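Local coordinates for protein probable glutaredoxin ssr2061 (Synechocystis sp., PDB 4MJE) that probably reduces low-molecular-weight disulfides and protein disulfides, acting as a glutathione-disulfide oxidoreductase supplied with electrons by NADPH and glutathione reductase, at residues A16-Y21 and A34-K39; M30-L35 and S67-F72; Y46-D51 and E56-R61; I71-Q76 and G91-L96. The protein carries 1 engineered substitution. All blocks are in the same frame, centred on the assembly; numbering follows the deposited sequence.

Contact 1: A16-Y21 and A34-K39; sequences AKIEIY and ALLKLK. Engineered in segment 34-39: Leu38 (natural residue Arg).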
loop_
_atom_site.group_PDB
_atom_site.type_symbol
_atom_site.label_atom_id
_atom_site.label_comp_id
_atom_site.label_asym_id
_atom_site.label_seq_id
_atom_site.Cartn_x
_atom_site.Cartn_y
_atom_site.Cartn_z
ATOM N N ALA A 16 -8.873 5.653 0.824
ATOM C CA ALA A 16 -8.151 4.444 0.466
ATOM C C ALA A 16 -7.322 3.957 1.647
ATOM O O ALA A 16 -6.692 4.737 2.353
ATOM C CB ALA A 16 -7.243 4.685 -0.750
ATOM N N LYS A 17 -7.367 2.653 1.859
ATOM C CA LYS A 17 -6.547 1.978 2.856
ATOM C C LYS A 17 -5.351 1.357 2.118
ATOM O O LYS A 17 -5.513 0.395 1.356
ATOM C CB LYS A 17 -7.417 0.924 3.551
ATOM C CG LYS A 17 -6.729 0.155 4.648
ATOM C CD LYS A 17 -7.587 -1.018 5.066
ATOM C CE LYS A 17 -6.920 -1.863 6.113
ATOM N NZ LYS A 17 -7.735 -3.066 6.423
ATOM N N ILE A 18 -4.167 1.924 2.321
ATOM C CA ILE A 18 -2.963 1.491 1.631
ATOM C C ILE A 18 -1.967 0.979 2.656
ATOM O O ILE A 18 -1.617 1.688 3.596
ATOM C CB ILE A 18 -2.346 2.634 0.810
ATOM C CG1 ILE A 18 -3.375 3.162 -0.202
ATOM C CG2 ILE A 18 -1.092 2.161 0.096
ATOM C CD1 ILE A 18 -2.997 4.461 -0.879
ATOM N N GLU A 19 -1.534 -0.273 2.491
ATOM C CA GLU A 19 -0.658 -0.946 3.443
ATOM C C GLU A 19 0.541 -1.532 2.728
ATOM O O GLU A 19 0.400 -2.134 1.655
ATOM C CB GLU A 19 -1.375 -2.099 4.144
ATOM C CG GLU A 19 -2.642 -1.709 4.871
ATOM C CD GLU A 19 -3.487 -2.919 5.191
ATOM O OE1 GLU A 19 -3.403 -3.437 6.327
ATOM O OE2 GLU A 19 -4.235 -3.373 4.306
ATOM N N ILE A 20 1.708 -1.369 3.333
ATOM C CA ILE A 20 2.901 -2.028 2.817
ATOM C C ILE A 20 3.718 -2.613 3.957
ATOM O O ILE A 20 4.020 -1.915 4.928
ATOM C CB ILE A 20 3.771 -1.064 1.959
ATOM C CG1 ILE A 20 4.968 -1.821 1.377
ATOM C CG2 ILE A 20 4.210 0.187 2.735
ATOM C CD1 ILE A 20 5.749 -1.062 0.354
ATOM N N TYR A 21 4.008 -3.914 3.851
ATOM C CA TYR A 21 4.874 -4.616 4.783
ATOM C C TYR A 21 6.315 -4.573 4.267
ATOM O O TYR A 21 6.577 -4.843 3.088
ATOM C CB TYR A 21 4.482 -6.088 4.949
ATOM C CG TYR A 21 3.095 -6.409 5.456
ATOM C CD1 TYR A 21 2.900 -6.945 6.723
ATOM C CD2 TYR A 21 1.981 -6.279 4.629
ATOM C CE1 TYR A 21 1.628 -7.301 7.161
ATOM C CE2 TYR A 21 0.719 -6.632 5.065
ATOM C CZ TYR A 21 0.559 -7.136 6.312
ATOM O OH TYR A 21 -0.698 -7.515 6.718
ATOM N N ALA A 34 9.491 4.419 -2.118
ATOM C CA ALA A 34 9.745 5.615 -2.894
ATOM C C ALA A 34 8.591 5.923 -3.823
ATOM O O ALA A 34 8.191 7.073 -3.943
ATOM C CB ALA A 34 11.014 5.475 -3.679
ATOM N N LEU A 35 8.048 4.908 -4.477
ATOM C CA LEU A 35 6.947 5.118 -5.400
ATOM C C LEU A 35 5.695 5.638 -4.674
ATOM O O LEU A 35 5.041 6.587 -5.127
ATOM C CB LEU A 35 6.628 3.829 -6.151
ATOM C CG LEU A 35 5.542 3.950 -7.228
ATOM C CD1 LEU A 35 5.841 5.039 -8.271
ATOM C CD2 LEU A 35 5.364 2.628 -7.909
ATOM N N LEU A 36 5.358 5.033 -3.538
ATOM C CA LEU A 36 4.199 5.457 -2.767
ATOM C C LEU A 36 4.358 6.886 -2.270
ATOM O O LEU A 36 3.413 7.669 -2.301
ATOM C CB LEU A 36 3.939 4.489 -1.608
ATOM C CG LEU A 36 3.511 3.077 -2.023
ATOM C CD1 LEU A 36 3.492 2.139 -0.826
ATOM C CD2 LEU A 36 2.143 3.108 -2.690
ATOM N N LYS A 37 5.559 7.220 -1.807
ATOM C CA LYS A 37 5.844 8.561 -1.344
ATOM C C LYS A 37 5.734 9.554 -2.500
ATOM O O LYS A 37 5.175 10.626 -2.337
ATOM C CB LYS A 37 7.206 8.623 -0.650
ATOM C CG LYS A 37 7.208 7.887 0.670
ATOM C CD LYS A 37 8.570 7.898 1.280
ATOM C CE LYS A 37 8.547 7.289 2.667
ATOM N NZ LYS A 37 9.928 7.304 3.252
ATOM N N LEU A 38 6.222 9.205 -3.682
ATOM C CA LEU A 38 6.179 10.132 -4.808
ATOM C C LEU A 38 4.738 10.372 -5.283
ATOM O O LEU A 38 4.437 11.433 -5.835
ATOM C CB LEU A 38 7.098 9.630 -5.925
ATOM C CG LEU A 38 8.590 9.736 -5.550
ATOM C CD1 LEU A 38 9.465 8.992 -6.559
ATOM C CD2 LEU A 38 9.064 11.193 -5.437
ATOM N N LYS A 39 3.848 9.400 -5.101
ATOM C CA LYS A 39 2.425 9.608 -5.384
ATOM C C LYS A 39 1.753 10.580 -4.394
ATOM O O LYS A 39 0.706 11.155 -4.697
ATOM C CB LYS A 39 1.664 8.264 -5.388
ATOM C CG LYS A 39 2.094 7.280 -6.457
ATOM C CD LYS A 39 1.740 7.789 -7.821
ATOM C CE LYS A 39 1.994 6.738 -8.875
ATOM N NZ LYS A 39 1.693 7.245 -10.213
#
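Ile18 and Leu36 mark the closest approach of the two backbones, strand 18-21 and helix segment 34-39, with their CA atoms 9.3 Å apart. At this spacing the main chains do not meet and no hydrogen bond crosses; the gap is bridged by aliphatic side chains alone. Leu36 points at the strand and divides its two methyls between two isoleucines on the same side of the sheet. Its CD1 touches both branches of Ile20, lying 4.1 Å from Ile20 CD1 and equally far from Ile20 CG2. The long branch of Ile20 runs opposite its backbone N (chi1 -177°), which puts CG2 between that N and the carbonyl carbon and brings both branch ends to the one leucine methyl. The other methyl, Leu36 CD2, approaches Ile18 CG2 at a looser 4.4 Å. All three residues are buried. This is the hydrophobic seam of a beta-alpha-beta unit, formed by strand 18-22, helix 27-39 and strand 44-47, that opens the thioredoxin fold. Phe43, just ahead of strand 44-47, touches both Ile18 and Leu36. Ile84 of helix 81-89 also reaches Leu36, Leu97 of helix 93-97 meets Ile18, and Ile71 of the neighbouring strand 70-73 lies against Ile20.

Contact 2: M30-L35 and S67-F72; sequences MRALAL and SLPQIF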
loop_
_atom_site.group_PDB
_atom_site.type_symbol
_atom_site.label_atom_id
_atom_site.label_comp_id
_atom_site.label_asym_id
_atom_site.label_seq_id
_atom_site.Cartn_x
_atom_site.Cartn_y
_atom_site.Cartn_z
ATOM N N MET A 30 12.522 -0.448 -0.175
ATOM C CA MET A 30 12.870 0.956 -0.321
ATOM C C MET A 30 12.360 1.516 -1.655
ATOM O O MET A 30 11.844 2.630 -1.706
ATOM C CB MET A 30 14.382 1.110 -0.188
ATOM C CG MET A 30 14.903 0.894 1.225
ATOM S SD MET A 30 16.669 0.587 1.263
ATOM C CE MET A 30 17.277 2.170 0.702
ATOM N N ARG A 31 12.459 0.743 -2.726
ATOM C CA ARG A 31 11.984 1.206 -4.023
ATOM C C ARG A 31 10.455 1.360 -4.044
ATOM O O ARG A 31 9.915 2.296 -4.647
ATOM C CB ARG A 31 12.441 0.231 -5.115
ATOM C CG ARG A 31 12.232 0.692 -6.544
ATOM C CD ARG A 31 12.831 -0.271 -7.543
ATOM N NE ARG A 31 14.261 -0.421 -7.307
ATOM C CZ ARG A 31 14.993 -1.460 -7.698
ATOM N NH1 ARG A 31 14.439 -2.462 -8.370
ATOM N NH2 ARG A 31 16.286 -1.491 -7.410
ATOM N N ALA A 32 9.743 0.428 -3.415
ATOM C CA ALA A 32 8.284 0.480 -3.367
ATOM C C ALA A 32 7.849 1.680 -2.521
ATOM O O ALA A 32 6.924 2.411 -2.867
ATOM C CB ALA A 32 7.745 -0.816 -2.798
ATOM N N LEU A 33 8.521 1.897 -1.395
ATOM C CA LEU A 33 8.235 3.052 -0.550
ATOM C C LEU A 33 8.445 4.352 -1.305
ATOM O O LEU A 33 7.646 5.278 -1.167
ATOM C CB LEU A 33 9.113 3.036 0.690
ATOM C CG LEU A 33 8.741 2.003 1.759
ATOM C CD1 LEU A 33 9.891 1.881 2.771
ATOM C CD2 LEU A 33 7.442 2.321 2.458
ATOM N N ALA A 34 9.491 4.419 -2.118
ATOM C CA ALA A 34 9.745 5.615 -2.894
ATOM C C ALA A 34 8.591 5.923 -3.823
ATOM O O ALA A 34 8.191 7.073 -3.943
ATOM C CB ALA A 34 11.014 5.475 -3.679
ATOM N N LEU A 35 8.048 4.908 -4.477
ATOM C CA LEU A 35 6.947 5.118 -5.400
ATOM C C LEU A 35 5.695 5.638 -4.674
ATOM O O LEU A 35 5.041 6.587 -5.127
ATOM C CB LEU A 35 6.628 3.829 -6.151
ATOM C CG LEU A 35 5.542 3.950 -7.228
ATOM C CD1 LEU A 35 5.841 5.039 -8.271
ATOM C CD2 LEU A 35 5.364 2.628 -7.909
ATOM N N SER A 67 8.094 -13.140 0.908
ATOM C CA SER A 67 8.949 -12.167 0.222
ATOM C C SER A 67 8.493 -10.759 0.595
ATOM O O SER A 67 7.334 -10.561 0.990
ATOM C CB SER A 67 8.910 -12.374 -1.297
ATOM O OG SER A 67 7.598 -12.177 -1.813
ATOM N N LEU A 68 9.397 -9.791 0.467
ATOM C CA LEU A 68 9.101 -8.400 0.797
ATOM C C LEU A 68 9.369 -7.504 -0.403
ATOM O O LEU A 68 10.229 -7.781 -1.220
ATOM C CB LEU A 68 9.989 -7.936 1.953
ATOM C CG LEU A 68 9.780 -8.666 3.273
ATOM C CD1 LEU A 68 10.863 -8.285 4.257
ATOM C CD2 LEU A 68 8.391 -8.360 3.814
ATOM N N PRO A 69 8.632 -6.407 -0.532
ATOM C CA PRO A 69 7.492 -6.000 0.286
ATOM C C PRO A 69 6.222 -6.743 -0.118
ATOM O O PRO A 69 6.186 -7.427 -1.136
ATOM C CB PRO A 69 7.343 -4.513 -0.067
ATOM C CG PRO A 69 7.770 -4.458 -1.473
ATOM C CD PRO A 69 8.929 -5.417 -1.579
ATOM N N GLN A 70 5.157 -6.560 0.662
ATOM C CA GLN A 70 3.804 -6.954 0.230
ATOM C C GLN A 70 2.886 -5.748 0.409
ATOM O O GLN A 70 2.897 -5.101 1.461
ATOM C CB GLN A 70 3.262 -8.163 1.012
ATOM C CG GLN A 70 4.111 -9.428 0.876
ATOM C CD GLN A 70 4.117 -9.977 -0.522
ATOM O OE1 GLN A 70 3.231 -9.668 -1.325
ATOM N NE2 GLN A 70 5.122 -10.786 -0.838
ATOM N N ILE A 71 2.118 -5.456 -0.627
ATOM C CA ILE A 71 1.290 -4.269 -0.697
ATOM C C ILE A 71 -0.165 -4.648 -0.857
ATOM O O ILE A 71 -0.490 -5.526 -1.629
ATOM C CB ILE A 71 1.733 -3.397 -1.895
ATOM C CG1 ILE A 71 3.178 -2.935 -1.692
ATOM C CG2 ILE A 71 0.818 -2.195 -2.091
ATOM C CD1 ILE A 71 3.925 -2.713 -2.973
ATOM N N PHE A 72 -1.014 -3.949 -0.095
ATOM C CA PHE A 72 -2.471 -4.089 -0.131
ATOM C C PHE A 72 -3.098 -2.716 -0.347
ATOM O O PHE A 72 -2.682 -1.742 0.261
ATOM C CB PHE A 72 -3.001 -4.710 1.181
ATOM C CG PHE A 72 -2.549 -6.136 1.397
ATOM C CD1 PHE A 72 -1.250 -6.402 1.806
ATOM C CD2 PHE A 72 -3.404 -7.207 1.164
ATOM C CE1 PHE A 72 -0.820 -7.718 1.987
ATOM C CE2 PHE A 72 -2.957 -8.515 1.370
ATOM C CZ PHE A 72 -1.668 -8.746 1.756
#
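The ring of Pro69 meets Ala32 through its CG corner rather than a flat side: CG lies 3.9 Å from the Ala32 methyl, CB. The peptide bond before Pro69 is cis, and this is the cis-proline loop of the thioredoxin fold, which in this family flanks the active-site cysteines. Pro69 accordingly touches Phe28 and Cys29 of the CxxC pattern at the start of helix 27-39, whose two cysteines, Cys26 and Cys29, are not joined by a disulfide in this structure. A sulfate ion, probably from the crystallisation liquor, lies about 4 Å from the proline side chain. On the far side of the strand the Phe72 ring stacks with His77.

The small side chain of Ala32 allows a close approach, CA to CA 7.5 Å between Ala32 and Pro69. The same methyl is met by Ile71, whose CD1 comes to 4.3 Å from Ala32 CB, and Ile20 of the neighbouring strand 18-22 also touches Ala32. Two successive bends in the Gln70 chain (chi1 -60°, chi2 -66°) carry its amide back beside the start of the loop, where the group is held at both ends, by His77 at OE1 and by Ser67 at NE2. There Gln70 NE2 donates to Ser67 O over 2.9 Å with an N-H...O angle of 153°, the nitrogen standing well above the carbonyl plane.

Contact 3: Y46-D51 and E56-R61; sequences YCIDGD and EAMAAR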
loop_
_atom_site.group_PDB
_atom_site.type_symbol
_atom_site.label_atom_id
_atom_site.label_comp_id
_atom_site.label_asym_id
_atom_site.label_seq_id
_atom_site.Cartn_x
_atom_site.Cartn_y
_atom_site.Cartn_z
ATOM N N TYR A 46 4.027 -1.281 7.602
ATOM C CA TYR A 46 4.270 -2.233 8.670
ATOM C C TYR A 46 5.739 -2.637 8.536
ATOM O O TYR A 46 6.082 -3.506 7.755
ATOM C CB TYR A 46 3.349 -3.437 8.515
ATOM C CG TYR A 46 1.894 -3.100 8.431
ATOM C CD1 TYR A 46 1.326 -2.128 9.252
ATOM C CD2 TYR A 46 1.066 -3.755 7.552
ATOM C CE1 TYR A 46 -0.022 -1.833 9.198
ATOM C CE2 TYR A 46 -0.267 -3.456 7.485
ATOM C CZ TYR A 46 -0.815 -2.498 8.317
ATOM O OH TYR A 46 -2.151 -2.186 8.297
ATOM N N CYS A 47 6.610 -1.924 9.235
ATOM C CA CYS A 47 8.001 -2.283 9.224
ATOM C C CYS A 47 8.237 -3.399 10.221
ATOM O O CYS A 47 8.099 -3.216 11.435
ATOM C CB CYS A 47 8.866 -1.068 9.510
ATOM S SG CYS A 47 10.592 -1.397 9.524
ATOM N N ILE A 48 8.579 -4.564 9.685
ATOM C CA ILE A 48 8.602 -5.771 10.489
ATOM C C ILE A 48 10.005 -6.340 10.623
ATOM O O ILE A 48 10.151 -7.545 10.863
ATOM C CB ILE A 48 7.577 -6.827 9.958
ATOM C CG1 ILE A 48 7.881 -7.260 8.522
ATOM C CG2 ILE A 48 6.159 -6.250 10.024
ATOM C CD1 ILE A 48 7.067 -8.489 8.049
ATOM N N ASP A 49 11.027 -5.476 10.551
ATOM C CA ASP A 49 12.422 -5.880 10.810
ATOM C C ASP A 49 12.498 -6.812 12.014
ATOM O O ASP A 49 12.090 -6.443 13.113
ATOM C CB ASP A 49 13.325 -4.679 11.147
ATOM C CG ASP A 49 13.467 -3.687 10.026
ATOM O OD1 ASP A 49 12.679 -3.696 9.072
ATOM O OD2 ASP A 49 14.404 -2.871 10.112
ATOM N N GLY A 50 13.038 -8.005 11.808
ATOM C CA GLY A 50 13.289 -8.923 12.899
ATOM C C GLY A 50 12.049 -9.500 13.568
ATOM O O GLY A 50 12.159 -10.144 14.610
ATOM N N ASP A 51 10.885 -9.325 12.967
ATOM C CA ASP A 51 9.633 -9.744 13.589
ATOM C C ASP A 51 9.039 -10.936 12.839
ATOM O O ASP A 51 8.315 -10.770 11.858
ATOM C CB ASP A 51 8.682 -8.544 13.646
ATOM C CG ASP A 51 7.543 -8.756 14.609
ATOM O OD1 ASP A 51 7.042 -9.889 14.677
ATOM O OD2 ASP A 51 7.165 -7.776 15.279
ATOM N N GLU A 56 4.590 -13.906 9.629
ATOM C CA GLU A 56 3.591 -14.958 9.460
ATOM C C GLU A 56 2.174 -14.371 9.310
ATOM O O GLU A 56 1.361 -14.898 8.564
ATOM C CB GLU A 56 3.663 -15.934 10.636
ATOM C CG GLU A 56 4.998 -16.694 10.799
ATOM C CD GLU A 56 5.660 -17.059 9.502
ATOM O OE1 GLU A 56 4.969 -17.611 8.631
ATOM O OE2 GLU A 56 6.871 -16.795 9.370
ATOM N N ALA A 57 1.875 -13.277 10.002
ATOM C CA ALA A 57 0.606 -12.581 9.796
ATOM C C ALA A 57 0.544 -12.072 8.367
ATOM O O ALA A 57 -0.484 -12.217 7.710
ATOM C CB ALA A 57 0.453 -11.422 10.782
ATOM N N MET A 58 1.637 -11.480 7.889
ATOM C CA MET A 58 1.703 -11.034 6.501
ATOM C C MET A 58 1.449 -12.188 5.537
ATOM O O MET A 58 0.624 -12.070 4.628
ATOM C CB MET A 58 3.081 -10.444 6.202
ATOM C CG MET A 58 3.202 -9.868 4.812
ATOM S SD MET A 58 4.898 -9.449 4.397
ATOM C CE MET A 58 5.540 -11.069 3.961
ATOM N N ALA A 59 2.145 -13.311 5.734
ATOM C CA ALA A 59 2.017 -14.453 4.824
ATOM C C ALA A 59 0.584 -14.980 4.790
ATOM O O ALA A 59 0.103 -15.446 3.758
ATOM C CB ALA A 59 2.974 -15.553 5.226
ATOM N N ALA A 60 -0.098 -14.907 5.925
ATOM C CA ALA A 60 -1.466 -15.393 6.012
ATOM C C ALA A 60 -2.399 -14.587 5.095
ATOM O O ALA A 60 -3.412 -15.103 4.619
ATOM C CB ALA A 60 -1.932 -15.319 7.445
ATOM N N ARG A 61 -2.074 -13.316 4.866
ATOM C CA ARG A 61 -2.837 -12.463 3.948
ATOM C C ARG A 61 -2.316 -12.435 2.526
ATOM O O ARG A 61 -3.040 -12.062 1.605
ATOM C CB ARG A 61 -2.786 -11.010 4.398
ATOM C CG ARG A 61 -3.682 -10.619 5.504
ATOM C CD ARG A 61 -3.449 -9.149 5.805
ATOM N NE ARG A 61 -4.279 -8.224 5.039
ATOM C CZ ARG A 61 -4.056 -6.913 4.962
ATOM N NH1 ARG A 61 -2.983 -6.382 5.537
ATOM N NH2 ARG A 61 -4.893 -6.124 4.321
#
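Tyr46 and Arg61 meet edge to edge: Tyr46 CE2 is 4.4 Å from Arg61 NH1, each atom near the plane of the other group. Neither group covers the other's face, and no hydrogen bond joins them. What fixes them is shared polar company, for Glu19 takes Tyr46 OH on OE1 and forms a salt bridge with Arg61 NH2 through OE2, while Arg61 NH1 bonds Tyr21 OH. The second pair is apolar. Ile48 reaches out with its long branch, CG1 lying between the backbone N and carbonyl carbon (chi1 61°), until CD1 stands 4.4 Å from Met58 SD. The Met58 chain is extended as far as its sulfur, where chi3 of 80° turns the methyl out of line, and SD is the atom nearest Ile48. A type II turn from Ile48 to Asp51 leads from strand to helix, and Asp51 is the N-cap, its OD1 bonded to Ala54 N. Helix 52-61 packs on the face of the sheet opposite helix 27-39. There Met58 also touches Tyr21 of strand 18-22 and Leu68 of the loop entering strand 70-73, and Arg61 makes a cation-pi contact with Phe72 of that strand.

Contact 4: I71-Q76 and G91-L96; sequences IFIDDQ and GKLDPL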
loop_
_atom_site.group_PDB
_atom_site.type_symbol
_atom_site.label_atom_id
_atom_site.label_comp_id
_atom_site.label_asym_id
_atom_site.label_seq_id
_atom_site.Cartn_x
_atom_site.Cartn_y
_atom_site.Cartn_z
ATOM N N ILE A 71 2.118 -5.456 -0.627
ATOM C CA ILE A 71 1.290 -4.269 -0.697
ATOM C C ILE A 71 -0.165 -4.648 -0.857
ATOM O O ILE A 71 -0.490 -5.526 -1.629
ATOM C CB ILE A 71 1.733 -3.397 -1.895
ATOM C CG1 ILE A 71 3.178 -2.935 -1.692
ATOM C CG2 ILE A 71 0.818 -2.195 -2.091
ATOM C CD1 ILE A 71 3.925 -2.713 -2.973
ATOM N N PHE A 72 -1.014 -3.949 -0.095
ATOM C CA PHE A 72 -2.471 -4.089 -0.131
ATOM C C PHE A 72 -3.098 -2.716 -0.347
ATOM O O PHE A 72 -2.682 -1.742 0.261
ATOM C CB PHE A 72 -3.001 -4.710 1.181
ATOM C CG PHE A 72 -2.549 -6.136 1.397
ATOM C CD1 PHE A 72 -1.250 -6.402 1.806
ATOM C CD2 PHE A 72 -3.404 -7.207 1.164
ATOM C CE1 PHE A 72 -0.820 -7.718 1.987
ATOM C CE2 PHE A 72 -2.957 -8.515 1.370
ATOM C CZ PHE A 72 -1.668 -8.746 1.756
ATOM N N ILE A 73 -4.129 -2.676 -1.175
ATOM C CA ILE A 73 -4.918 -1.465 -1.376
ATOM C C ILE A 73 -6.383 -1.847 -1.242
ATOM O O ILE A 73 -6.850 -2.743 -1.941
ATOM C CB ILE A 73 -4.661 -0.827 -2.760
ATOM C CG1 ILE A 73 -3.201 -0.396 -2.896
ATOM C CG2 ILE A 73 -5.570 0.395 -2.979
ATOM C CD1 ILE A 73 -2.841 0.039 -4.300
ATOM N N ASP A 74 -7.094 -1.171 -0.347
ATOM C CA ASP A 74 -8.481 -1.490 -0.012
ATOM C C ASP A 74 -8.691 -2.976 0.199
ATOM O O ASP A 74 -9.643 -3.579 -0.275
ATOM C CB ASP A 74 -9.428 -0.932 -1.062
ATOM C CG ASP A 74 -9.562 0.564 -0.955
ATOM O OD1 ASP A 74 -9.243 1.101 0.140
ATOM O OD2 ASP A 74 -9.969 1.198 -1.952
ATOM N N ASP A 75 -7.736 -3.538 0.924
ATOM C CA ASP A 75 -7.756 -4.913 1.403
ATOM C C ASP A 75 -7.436 -5.937 0.332
ATOM O O ASP A 75 -7.371 -7.123 0.630
ATOM C CB ASP A 75 -9.076 -5.250 2.131
ATOM C CG ASP A 75 -9.191 -4.554 3.464
ATOM O OD1 ASP A 75 -8.160 -4.371 4.138
ATOM O OD2 ASP A 75 -10.313 -4.188 3.841
ATOM N N GLN A 76 -7.193 -5.489 -0.896
ATOM C CA GLN A 76 -6.777 -6.399 -1.956
ATOM C C GLN A 76 -5.260 -6.512 -2.019
ATOM O O GLN A 76 -4.551 -5.510 -2.011
ATOM C CB GLN A 76 -7.287 -5.904 -3.302
ATOM C CG GLN A 76 -6.921 -6.842 -4.428
ATOM C CD GLN A 76 -7.374 -6.344 -5.779
ATOM O OE1 GLN A 76 -7.409 -5.136 -6.038
ATOM N NE2 GLN A 76 -7.733 -7.275 -6.655
ATOM N N GLY A 91 -0.174 2.311 -16.462
ATOM C CA GLY A 91 -1.145 3.362 -16.223
ATOM C C GLY A 91 -2.295 2.950 -15.333
ATOM O O GLY A 91 -3.332 3.607 -15.341
ATOM N N LYS A 92 -2.101 1.913 -14.530
ATOM C CA LYS A 92 -3.179 1.327 -13.761
ATOM C C LYS A 92 -3.032 1.522 -12.259
ATOM O O LYS A 92 -3.898 1.067 -11.506
ATOM C CB LYS A 92 -3.259 -0.164 -14.050
ATOM C CG LYS A 92 -3.656 -0.490 -15.467
ATOM C CD LYS A 92 -3.846 -1.961 -15.619
ATOM C CE LYS A 92 -4.432 -2.300 -16.954
ATOM N NZ LYS A 92 -3.896 -3.624 -17.352
ATOM N N LEU A 93 -1.979 2.182 -11.795
ATOM C CA LEU A 93 -1.813 2.352 -10.358
ATOM C C LEU A 93 -2.646 3.515 -9.855
ATOM O O LEU A 93 -3.341 3.378 -8.851
ATOM C CB LEU A 93 -0.347 2.569 -9.995
ATOM C CG LEU A 93 -0.067 2.666 -8.494
ATOM C CD1 LEU A 93 -0.586 1.466 -7.710
ATOM C CD2 LEU A 93 1.425 2.816 -8.281
ATOM N N ASP A 94 -2.591 4.655 -10.530
ATOM C CA ASP A 94 -3.336 5.809 -10.055
ATOM C C ASP A 94 -4.836 5.511 -9.790
ATOM O O ASP A 94 -5.349 5.860 -8.739
ATOM C CB ASP A 94 -3.156 7.008 -10.997
ATOM C CG ASP A 94 -1.745 7.605 -10.940
ATOM O OD1 ASP A 94 -1.328 8.246 -11.932
ATOM O OD2 ASP A 94 -1.066 7.448 -9.919
ATOM N N PRO A 95 -5.545 4.836 -10.706
ATOM C CA PRO A 95 -6.956 4.544 -10.403
ATOM C C PRO A 95 -7.177 3.777 -9.086
ATOM O O PRO A 95 -8.184 3.967 -8.408
ATOM C CB PRO A 95 -7.407 3.682 -11.593
ATOM C CG PRO A 95 -6.486 4.012 -12.685
ATOM C CD PRO A 95 -5.166 4.385 -12.055
ATOM N N LEU A 96 -6.241 2.894 -8.752
ATOM C CA LEU A 96 -6.364 2.075 -7.548
ATOM C C LEU A 96 -6.161 2.871 -6.269
ATOM O O LEU A 96 -6.672 2.497 -5.213
ATOM C CB LEU A 96 -5.365 0.920 -7.583
ATOM C CG LEU A 96 -5.605 -0.130 -8.671
ATOM C CD1 LEU A 96 -4.478 -1.142 -8.685
ATOM C CD2 LEU A 96 -6.944 -0.837 -8.499
#
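Ile73, the last residue of strand 70-73, and Leu96 of the short, weakly bonded helix near the C-terminus bring the two backbones to a CA separation of 7.3 Å. Both branches of Ile73 are used. Its CG2, placed opposite the backbone N (chi1 -62°), presses on the main chain of the helix, 3.3 Å from Leu96 O, a tight apolar-to-carbonyl contact. The longer branch runs on in extended form and ends at CD1, which lies 4.2 Å from Leu96 CB and 4.3 Å from Leu93 CD1. Leu93 does not set out straight at the strand, and it is the end of its side chain that comes nearest Ile73. Beyond Ile73 the chain reverses in a type I' turn, Ile73 to Gln76, the tight connection of the beta hairpin formed by strands 70-73 and 76-79 of the thioredoxin fold. Ile73 N donates to Gln76 O at 3.0 Å, and the return bond from Gln76 N to Ile73 O has the same length. Asp74 and Asp75 take the positive phi angles that this turn requires. Their carboxylates are engaged with Lys17, just ahead of strand 18-22, Asp74 OD1 bonding Lys17 N and Asp75 forming a salt bridge with Lys17 NZ. On the helix side, Gly91 ends helix 81-89 in a Schellman motif, and Leu93 packs on Ile84 and Asp88 of that helix and on Leu35 of helix 27-39.

Contacts 1, 2 and 4 lie on one face of the sheet and contact 3 on the other. Contacts 1 and 2 share helix 27-39, their centres about 8 Å apart, and contact 2 lies at the cis-proline beside the CxxC cysteines. Contact 4, centred about 9 Å from contact 1, is tied to its helix by a salt bridge from Lys39 NZ to Asp94 OD2 (2.8 Å). Contact 3, about 17 Å from contact 1 between centres, joins it through the sheet, where Ile20 O and Tyr46 N are 2.7 Å apart in a probable hydrogen bond. It also reaches contact 2, with Gln70 CG 3.6 Å from Met58 SD.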